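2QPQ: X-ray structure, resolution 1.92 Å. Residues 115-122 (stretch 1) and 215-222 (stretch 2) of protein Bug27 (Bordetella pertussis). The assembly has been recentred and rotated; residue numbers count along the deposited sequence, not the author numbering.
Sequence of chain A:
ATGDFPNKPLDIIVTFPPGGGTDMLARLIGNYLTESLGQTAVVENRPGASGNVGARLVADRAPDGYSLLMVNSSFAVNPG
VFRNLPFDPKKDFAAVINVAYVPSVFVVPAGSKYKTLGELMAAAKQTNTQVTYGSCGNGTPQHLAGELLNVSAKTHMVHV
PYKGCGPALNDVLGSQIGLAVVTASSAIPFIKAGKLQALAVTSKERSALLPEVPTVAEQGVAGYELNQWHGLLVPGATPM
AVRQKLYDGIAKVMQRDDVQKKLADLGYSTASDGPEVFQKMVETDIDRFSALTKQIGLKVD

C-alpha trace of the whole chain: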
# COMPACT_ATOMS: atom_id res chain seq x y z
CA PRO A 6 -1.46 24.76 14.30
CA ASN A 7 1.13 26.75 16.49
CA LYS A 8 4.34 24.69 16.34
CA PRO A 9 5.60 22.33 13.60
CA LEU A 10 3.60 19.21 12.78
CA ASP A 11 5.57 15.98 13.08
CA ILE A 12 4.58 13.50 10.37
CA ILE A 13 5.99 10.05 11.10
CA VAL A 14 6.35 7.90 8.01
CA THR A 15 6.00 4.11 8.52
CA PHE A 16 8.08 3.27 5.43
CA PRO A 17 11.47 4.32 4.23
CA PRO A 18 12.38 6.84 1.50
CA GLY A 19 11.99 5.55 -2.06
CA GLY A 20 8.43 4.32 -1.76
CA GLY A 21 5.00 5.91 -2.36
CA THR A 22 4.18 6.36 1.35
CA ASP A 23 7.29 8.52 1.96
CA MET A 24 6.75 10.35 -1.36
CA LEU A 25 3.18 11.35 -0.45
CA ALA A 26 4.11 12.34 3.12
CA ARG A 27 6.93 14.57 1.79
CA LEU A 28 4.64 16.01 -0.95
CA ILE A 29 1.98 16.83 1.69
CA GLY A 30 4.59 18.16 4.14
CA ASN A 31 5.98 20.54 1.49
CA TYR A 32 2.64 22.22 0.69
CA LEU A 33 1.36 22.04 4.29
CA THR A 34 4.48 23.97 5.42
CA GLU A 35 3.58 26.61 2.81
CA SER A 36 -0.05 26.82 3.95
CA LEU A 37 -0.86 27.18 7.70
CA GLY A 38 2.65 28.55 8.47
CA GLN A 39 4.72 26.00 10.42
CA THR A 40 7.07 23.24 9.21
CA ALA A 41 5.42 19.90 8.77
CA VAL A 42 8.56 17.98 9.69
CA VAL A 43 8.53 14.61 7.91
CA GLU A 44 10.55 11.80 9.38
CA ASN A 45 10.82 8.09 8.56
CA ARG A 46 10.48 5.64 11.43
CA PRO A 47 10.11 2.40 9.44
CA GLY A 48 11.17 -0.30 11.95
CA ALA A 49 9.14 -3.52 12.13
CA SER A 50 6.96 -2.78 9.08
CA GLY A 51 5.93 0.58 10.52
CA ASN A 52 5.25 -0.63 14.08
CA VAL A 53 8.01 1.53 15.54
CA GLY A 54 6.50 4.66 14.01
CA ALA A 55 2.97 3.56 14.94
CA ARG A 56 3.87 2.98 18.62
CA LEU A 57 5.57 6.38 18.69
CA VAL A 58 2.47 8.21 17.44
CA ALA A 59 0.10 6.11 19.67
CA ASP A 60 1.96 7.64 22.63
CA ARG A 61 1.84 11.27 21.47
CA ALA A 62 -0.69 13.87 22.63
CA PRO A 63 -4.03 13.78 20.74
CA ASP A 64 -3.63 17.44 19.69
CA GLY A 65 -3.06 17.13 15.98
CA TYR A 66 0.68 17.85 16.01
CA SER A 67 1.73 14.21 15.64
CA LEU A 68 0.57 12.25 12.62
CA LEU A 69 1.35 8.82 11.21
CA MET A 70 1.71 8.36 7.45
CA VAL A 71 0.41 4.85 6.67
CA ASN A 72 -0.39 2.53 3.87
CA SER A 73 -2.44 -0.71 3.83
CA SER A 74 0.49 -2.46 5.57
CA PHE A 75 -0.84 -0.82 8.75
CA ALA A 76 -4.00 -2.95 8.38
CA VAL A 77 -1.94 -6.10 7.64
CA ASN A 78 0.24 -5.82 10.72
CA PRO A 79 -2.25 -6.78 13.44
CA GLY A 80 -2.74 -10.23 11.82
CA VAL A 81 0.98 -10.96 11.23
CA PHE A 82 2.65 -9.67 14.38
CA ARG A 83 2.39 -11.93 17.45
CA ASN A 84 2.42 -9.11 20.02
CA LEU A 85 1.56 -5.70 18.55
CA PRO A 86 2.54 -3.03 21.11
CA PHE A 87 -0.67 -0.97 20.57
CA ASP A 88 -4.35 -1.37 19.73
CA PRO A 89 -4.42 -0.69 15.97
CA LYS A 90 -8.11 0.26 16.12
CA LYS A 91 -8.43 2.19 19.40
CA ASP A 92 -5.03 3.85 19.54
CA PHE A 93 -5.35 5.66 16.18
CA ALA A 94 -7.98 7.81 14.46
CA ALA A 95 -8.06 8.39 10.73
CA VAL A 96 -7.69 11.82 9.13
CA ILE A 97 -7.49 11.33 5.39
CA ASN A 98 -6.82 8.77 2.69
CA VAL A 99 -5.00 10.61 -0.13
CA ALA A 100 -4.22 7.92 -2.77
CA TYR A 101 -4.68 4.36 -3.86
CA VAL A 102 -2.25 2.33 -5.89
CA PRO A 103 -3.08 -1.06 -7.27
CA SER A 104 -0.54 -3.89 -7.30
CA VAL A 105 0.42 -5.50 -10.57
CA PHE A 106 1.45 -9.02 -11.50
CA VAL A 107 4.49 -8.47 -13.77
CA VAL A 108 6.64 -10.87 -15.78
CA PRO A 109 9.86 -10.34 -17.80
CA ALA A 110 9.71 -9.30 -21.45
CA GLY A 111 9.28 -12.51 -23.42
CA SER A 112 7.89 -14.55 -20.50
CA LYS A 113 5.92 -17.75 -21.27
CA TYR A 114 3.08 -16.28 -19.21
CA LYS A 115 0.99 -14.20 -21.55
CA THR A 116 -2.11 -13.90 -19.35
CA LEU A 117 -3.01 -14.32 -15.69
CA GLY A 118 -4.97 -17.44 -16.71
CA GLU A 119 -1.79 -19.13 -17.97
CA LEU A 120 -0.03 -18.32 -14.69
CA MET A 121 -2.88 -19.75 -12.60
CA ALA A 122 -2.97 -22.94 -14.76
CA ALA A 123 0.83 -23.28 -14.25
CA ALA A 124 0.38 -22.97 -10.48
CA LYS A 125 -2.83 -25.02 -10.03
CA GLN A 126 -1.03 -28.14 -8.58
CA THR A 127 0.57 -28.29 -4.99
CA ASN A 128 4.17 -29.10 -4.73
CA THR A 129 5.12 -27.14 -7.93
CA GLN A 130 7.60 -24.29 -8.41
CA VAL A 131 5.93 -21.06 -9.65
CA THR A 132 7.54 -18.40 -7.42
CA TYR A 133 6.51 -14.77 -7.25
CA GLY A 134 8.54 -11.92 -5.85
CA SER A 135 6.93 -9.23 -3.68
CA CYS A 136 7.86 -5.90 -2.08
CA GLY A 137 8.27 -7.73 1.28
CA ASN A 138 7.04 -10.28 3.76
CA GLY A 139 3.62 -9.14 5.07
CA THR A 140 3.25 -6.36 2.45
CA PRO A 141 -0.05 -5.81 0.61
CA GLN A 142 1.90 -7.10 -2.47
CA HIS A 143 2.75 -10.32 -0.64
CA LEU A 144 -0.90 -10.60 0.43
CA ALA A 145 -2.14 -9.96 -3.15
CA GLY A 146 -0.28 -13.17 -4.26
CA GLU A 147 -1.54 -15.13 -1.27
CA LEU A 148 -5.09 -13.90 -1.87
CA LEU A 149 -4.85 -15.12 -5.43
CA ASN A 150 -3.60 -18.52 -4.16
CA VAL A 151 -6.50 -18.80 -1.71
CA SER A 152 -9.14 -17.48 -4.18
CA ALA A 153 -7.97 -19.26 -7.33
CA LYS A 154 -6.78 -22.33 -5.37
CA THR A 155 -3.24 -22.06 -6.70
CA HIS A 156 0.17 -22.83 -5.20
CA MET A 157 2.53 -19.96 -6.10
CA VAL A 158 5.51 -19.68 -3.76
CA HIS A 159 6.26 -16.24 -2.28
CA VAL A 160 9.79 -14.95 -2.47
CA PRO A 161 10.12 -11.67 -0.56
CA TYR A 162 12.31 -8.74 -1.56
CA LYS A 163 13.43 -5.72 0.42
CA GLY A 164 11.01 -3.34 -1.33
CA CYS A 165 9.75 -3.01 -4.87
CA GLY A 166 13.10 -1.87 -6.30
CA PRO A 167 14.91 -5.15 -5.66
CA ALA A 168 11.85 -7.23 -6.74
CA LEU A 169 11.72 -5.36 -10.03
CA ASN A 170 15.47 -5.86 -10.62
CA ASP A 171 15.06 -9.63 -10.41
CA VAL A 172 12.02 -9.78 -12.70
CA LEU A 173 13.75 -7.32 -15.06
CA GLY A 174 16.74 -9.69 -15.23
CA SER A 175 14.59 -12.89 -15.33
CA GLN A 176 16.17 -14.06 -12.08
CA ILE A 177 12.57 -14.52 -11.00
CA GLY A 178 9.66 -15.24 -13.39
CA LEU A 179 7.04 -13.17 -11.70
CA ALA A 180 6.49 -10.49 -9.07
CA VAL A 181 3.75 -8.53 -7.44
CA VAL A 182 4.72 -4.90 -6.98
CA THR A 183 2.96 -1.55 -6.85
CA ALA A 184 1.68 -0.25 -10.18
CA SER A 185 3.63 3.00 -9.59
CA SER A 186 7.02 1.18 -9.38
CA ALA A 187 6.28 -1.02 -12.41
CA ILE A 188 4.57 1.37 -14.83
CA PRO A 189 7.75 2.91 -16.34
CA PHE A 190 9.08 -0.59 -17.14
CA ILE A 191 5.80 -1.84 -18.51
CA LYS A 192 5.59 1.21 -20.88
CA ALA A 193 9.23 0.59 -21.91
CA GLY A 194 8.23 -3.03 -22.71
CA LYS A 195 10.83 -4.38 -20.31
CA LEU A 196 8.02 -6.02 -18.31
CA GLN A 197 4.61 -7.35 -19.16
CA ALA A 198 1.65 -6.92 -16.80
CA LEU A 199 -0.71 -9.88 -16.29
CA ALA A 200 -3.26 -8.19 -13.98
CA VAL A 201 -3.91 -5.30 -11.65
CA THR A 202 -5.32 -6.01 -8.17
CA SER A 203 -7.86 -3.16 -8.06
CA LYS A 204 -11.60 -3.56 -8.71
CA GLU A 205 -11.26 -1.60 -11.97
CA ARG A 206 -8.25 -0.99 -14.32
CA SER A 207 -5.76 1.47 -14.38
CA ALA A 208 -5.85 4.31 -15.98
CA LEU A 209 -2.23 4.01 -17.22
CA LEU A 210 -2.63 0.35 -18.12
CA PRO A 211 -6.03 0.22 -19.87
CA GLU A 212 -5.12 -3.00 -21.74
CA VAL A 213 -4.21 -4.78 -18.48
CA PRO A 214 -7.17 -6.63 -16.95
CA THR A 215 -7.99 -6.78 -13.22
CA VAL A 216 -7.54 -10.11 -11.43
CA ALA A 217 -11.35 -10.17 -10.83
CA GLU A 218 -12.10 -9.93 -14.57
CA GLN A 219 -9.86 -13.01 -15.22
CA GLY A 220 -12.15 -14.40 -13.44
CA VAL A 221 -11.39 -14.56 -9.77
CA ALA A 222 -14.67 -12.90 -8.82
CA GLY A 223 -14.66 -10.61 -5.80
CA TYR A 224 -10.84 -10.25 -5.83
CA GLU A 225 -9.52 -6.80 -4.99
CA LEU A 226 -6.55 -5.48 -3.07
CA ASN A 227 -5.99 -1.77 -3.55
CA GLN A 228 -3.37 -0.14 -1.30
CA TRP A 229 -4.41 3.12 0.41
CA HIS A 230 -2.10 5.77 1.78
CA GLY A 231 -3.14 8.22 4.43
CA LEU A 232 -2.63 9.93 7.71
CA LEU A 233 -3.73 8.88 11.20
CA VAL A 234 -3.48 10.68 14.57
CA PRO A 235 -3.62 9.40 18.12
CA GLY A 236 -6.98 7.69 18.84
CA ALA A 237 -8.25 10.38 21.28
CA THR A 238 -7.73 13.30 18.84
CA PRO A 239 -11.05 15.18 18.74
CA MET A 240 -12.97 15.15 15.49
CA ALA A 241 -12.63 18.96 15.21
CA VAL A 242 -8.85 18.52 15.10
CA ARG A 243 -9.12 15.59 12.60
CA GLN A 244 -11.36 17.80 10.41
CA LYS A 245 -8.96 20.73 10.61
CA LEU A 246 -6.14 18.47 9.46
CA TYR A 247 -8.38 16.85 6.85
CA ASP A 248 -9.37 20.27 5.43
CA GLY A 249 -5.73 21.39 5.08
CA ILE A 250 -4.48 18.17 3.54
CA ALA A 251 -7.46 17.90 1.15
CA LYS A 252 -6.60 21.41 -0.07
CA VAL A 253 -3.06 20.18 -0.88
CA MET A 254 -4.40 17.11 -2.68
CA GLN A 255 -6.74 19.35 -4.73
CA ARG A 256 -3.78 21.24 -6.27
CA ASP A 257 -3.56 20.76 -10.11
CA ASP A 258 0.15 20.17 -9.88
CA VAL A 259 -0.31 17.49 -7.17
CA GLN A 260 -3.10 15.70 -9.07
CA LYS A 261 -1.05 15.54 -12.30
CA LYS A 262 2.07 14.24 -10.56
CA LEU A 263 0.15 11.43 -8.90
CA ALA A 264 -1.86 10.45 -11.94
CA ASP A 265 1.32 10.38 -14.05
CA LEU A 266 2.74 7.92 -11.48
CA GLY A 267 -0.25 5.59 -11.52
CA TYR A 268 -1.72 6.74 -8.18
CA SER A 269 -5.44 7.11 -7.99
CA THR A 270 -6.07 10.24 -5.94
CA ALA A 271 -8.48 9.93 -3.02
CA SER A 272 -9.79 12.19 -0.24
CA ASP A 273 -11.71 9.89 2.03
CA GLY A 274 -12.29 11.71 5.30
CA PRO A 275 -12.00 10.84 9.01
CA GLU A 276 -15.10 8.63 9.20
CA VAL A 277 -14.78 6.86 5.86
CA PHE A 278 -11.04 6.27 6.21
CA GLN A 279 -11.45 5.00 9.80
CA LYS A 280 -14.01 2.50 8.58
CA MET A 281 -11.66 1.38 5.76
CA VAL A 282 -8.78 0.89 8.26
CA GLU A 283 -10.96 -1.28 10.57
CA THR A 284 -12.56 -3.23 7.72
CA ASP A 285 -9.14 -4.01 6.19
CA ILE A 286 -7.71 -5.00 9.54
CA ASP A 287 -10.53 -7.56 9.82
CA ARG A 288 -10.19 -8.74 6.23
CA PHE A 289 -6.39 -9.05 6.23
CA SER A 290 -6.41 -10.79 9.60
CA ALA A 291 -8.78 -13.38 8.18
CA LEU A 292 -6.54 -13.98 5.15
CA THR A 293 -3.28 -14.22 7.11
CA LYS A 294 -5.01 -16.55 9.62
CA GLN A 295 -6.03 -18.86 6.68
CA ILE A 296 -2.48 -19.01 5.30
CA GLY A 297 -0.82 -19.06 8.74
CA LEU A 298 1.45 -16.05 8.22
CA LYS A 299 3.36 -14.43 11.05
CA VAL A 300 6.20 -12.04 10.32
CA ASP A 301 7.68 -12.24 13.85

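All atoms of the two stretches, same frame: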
# COMPACT_ATOMS: atom_id res chain seq x y z
N LYS A 115 1.58 -15.24 -20.74
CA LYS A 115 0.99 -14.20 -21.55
C LYS A 115 -0.25 -13.59 -20.88
O LYS A 115 -0.59 -12.40 -21.10
CB LYS A 115 0.63 -14.84 -22.93
CG LYS A 115 1.76 -14.82 -24.03
CD LYS A 115 3.15 -15.40 -23.66
CE LYS A 115 4.11 -15.45 -24.91
NZ LYS A 115 5.60 -15.72 -24.67
N THR A 116 -0.92 -14.37 -20.04
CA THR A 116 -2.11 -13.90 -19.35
C THR A 116 -2.05 -14.39 -17.91
O THR A 116 -1.30 -15.31 -17.59
CB THR A 116 -3.41 -14.47 -19.98
OG1 THR A 116 -3.48 -15.87 -19.74
CG2 THR A 116 -3.45 -14.26 -21.48
N LEU A 117 -2.86 -13.79 -17.04
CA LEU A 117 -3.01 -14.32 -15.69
C LEU A 117 -3.52 -15.75 -15.68
O LEU A 117 -3.13 -16.52 -14.83
CB LEU A 117 -3.91 -13.44 -14.80
CG LEU A 117 -3.76 -13.72 -13.29
CD1 LEU A 117 -2.46 -13.08 -12.79
CD2 LEU A 117 -4.92 -13.22 -12.47
N GLY A 118 -4.38 -16.11 -16.65
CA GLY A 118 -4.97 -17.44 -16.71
C GLY A 118 -3.93 -18.53 -16.91
O GLY A 118 -4.02 -19.59 -16.32
N GLU A 119 -2.93 -18.25 -17.75
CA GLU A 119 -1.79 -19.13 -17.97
C GLU A 119 -0.96 -19.33 -16.71
O GLU A 119 -0.49 -20.43 -16.43
CB GLU A 119 -0.92 -18.59 -19.12
CG GLU A 119 -1.56 -18.84 -20.51
CD GLU A 119 -0.84 -18.17 -21.66
OE1 GLU A 119 0.32 -17.74 -21.50
OE2 GLU A 119 -1.44 -18.10 -22.77
N LEU A 120 -0.79 -18.25 -15.95
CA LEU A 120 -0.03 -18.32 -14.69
C LEU A 120 -0.76 -19.23 -13.69
O LEU A 120 -0.16 -20.13 -13.08
CB LEU A 120 0.12 -16.89 -14.09
CG LEU A 120 0.71 -16.82 -12.67
CD1 LEU A 120 2.18 -17.18 -12.77
CD2 LEU A 120 0.52 -15.45 -12.01
N MET A 121 -2.06 -18.98 -13.53
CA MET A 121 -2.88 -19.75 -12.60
C MET A 121 -2.95 -21.25 -12.96
O MET A 121 -2.86 -22.09 -12.08
CB MET A 121 -4.27 -19.14 -12.45
CG MET A 121 -4.29 -17.77 -11.79
SD MET A 121 -5.94 -17.08 -11.63
CE MET A 121 -6.48 -16.91 -13.33
N ALA A 122 -3.10 -21.56 -14.25
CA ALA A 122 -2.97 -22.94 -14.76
C ALA A 122 -1.62 -23.54 -14.35
O ALA A 122 -1.59 -24.64 -13.81
CB ALA A 122 -3.13 -22.96 -16.31
N THR A 215 -8.05 -6.55 -14.66
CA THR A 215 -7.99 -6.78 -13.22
C THR A 215 -7.87 -8.29 -12.99
O THR A 215 -8.17 -9.10 -13.88
CB THR A 215 -9.27 -6.31 -12.52
OG1 THR A 215 -10.39 -7.09 -13.01
CG2 THR A 215 -9.52 -4.81 -12.76
N VAL A 216 -7.45 -8.70 -11.80
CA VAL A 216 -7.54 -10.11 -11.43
C VAL A 216 -9.00 -10.62 -11.47
O VAL A 216 -9.28 -11.73 -11.99
CB VAL A 216 -6.95 -10.35 -10.02
CG1 VAL A 216 -7.14 -11.83 -9.61
CG2 VAL A 216 -5.44 -9.90 -9.99
N ALA A 217 -9.92 -9.81 -10.92
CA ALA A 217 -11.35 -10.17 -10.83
C ALA A 217 -11.90 -10.50 -12.21
O ALA A 217 -12.59 -11.49 -12.37
CB ALA A 217 -12.16 -9.02 -10.18
N GLU A 218 -11.57 -9.70 -13.21
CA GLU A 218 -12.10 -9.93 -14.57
C GLU A 218 -11.45 -11.11 -15.32
O GLU A 218 -11.77 -11.35 -16.48
CB GLU A 218 -12.12 -8.63 -15.39
CG GLU A 218 -10.80 -8.28 -16.07
CD GLU A 218 -10.88 -7.00 -16.89
OE1 GLU A 218 -10.37 -5.96 -16.36
OE2 GLU A 218 -11.43 -7.03 -18.05
N GLN A 219 -10.58 -11.87 -14.63
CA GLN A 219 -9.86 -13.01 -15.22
C GLN A 219 -10.04 -14.47 -14.69
O GLN A 219 -9.05 -15.18 -14.63
CB GLN A 219 -8.33 -12.71 -15.27
CG GLN A 219 -7.95 -11.49 -16.09
CD GLN A 219 -6.45 -11.28 -16.21
OE1 GLN A 219 -5.86 -10.46 -15.49
NE2 GLN A 219 -5.83 -11.99 -17.12
N GLY A 220 -11.19 -14.99 -14.26
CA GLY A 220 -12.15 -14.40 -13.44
C GLY A 220 -11.89 -15.06 -12.08
O GLY A 220 -11.99 -16.28 -11.87
N VAL A 221 -11.49 -14.21 -11.16
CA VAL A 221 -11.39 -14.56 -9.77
C VAL A 221 -12.34 -13.55 -9.17
O VAL A 221 -11.94 -12.49 -8.71
CB VAL A 221 -9.94 -14.34 -9.26
CG1 VAL A 221 -9.81 -14.73 -7.79
CG2 VAL A 221 -8.94 -15.09 -10.16
N ALA A 222 -13.63 -13.86 -9.23
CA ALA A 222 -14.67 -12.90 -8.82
C ALA A 222 -14.51 -12.43 -7.38
O ALA A 222 -14.17 -13.22 -6.49
CB ALA A 222 -16.06 -13.50 -9.03

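The contact is small, burying 233 Å² over both sides, and no clear hydrogen bond crosses it. Gln219, Leu117 and Met121 cover most of the surface. Leu117 and Met121 lie one turn apart on the helix that starts at Leu117, and Met121 N donates to Leu117 O at 3.0 Å. Both therefore direct their CA-to-CB bonds toward the second stretch.

Gln219 points back at them. Its chi1 is m and its chi2 t, so the chain extends and its end lies beside the start of the helix. The side-chain amide is probably turned over in the model, so its nitrogen and oxygen cannot be told apart with confidence. The packing of the chain against Leu117 does not depend on that choice.

Leu117 is buried. Its CD2 meets Val216 CG1 at 3.9 Å, an apolar contact suited to two branched hydrocarbon side chains. Met121, with rotamers m, t and m, is long and flexible enough to reach two places. Its CE lies 3.4 Å from Gln219 O, and its SD is 3.9 Å from Val221 CG2.

Each stretch also holds its own shape. Thr116 caps the helix, its OG1 accepting from Glu119 N at 3.2 Å. In the second stretch, Gln219 N donates to Val216 O at 2.9 Å, and a cis peptide bond precedes Gly220.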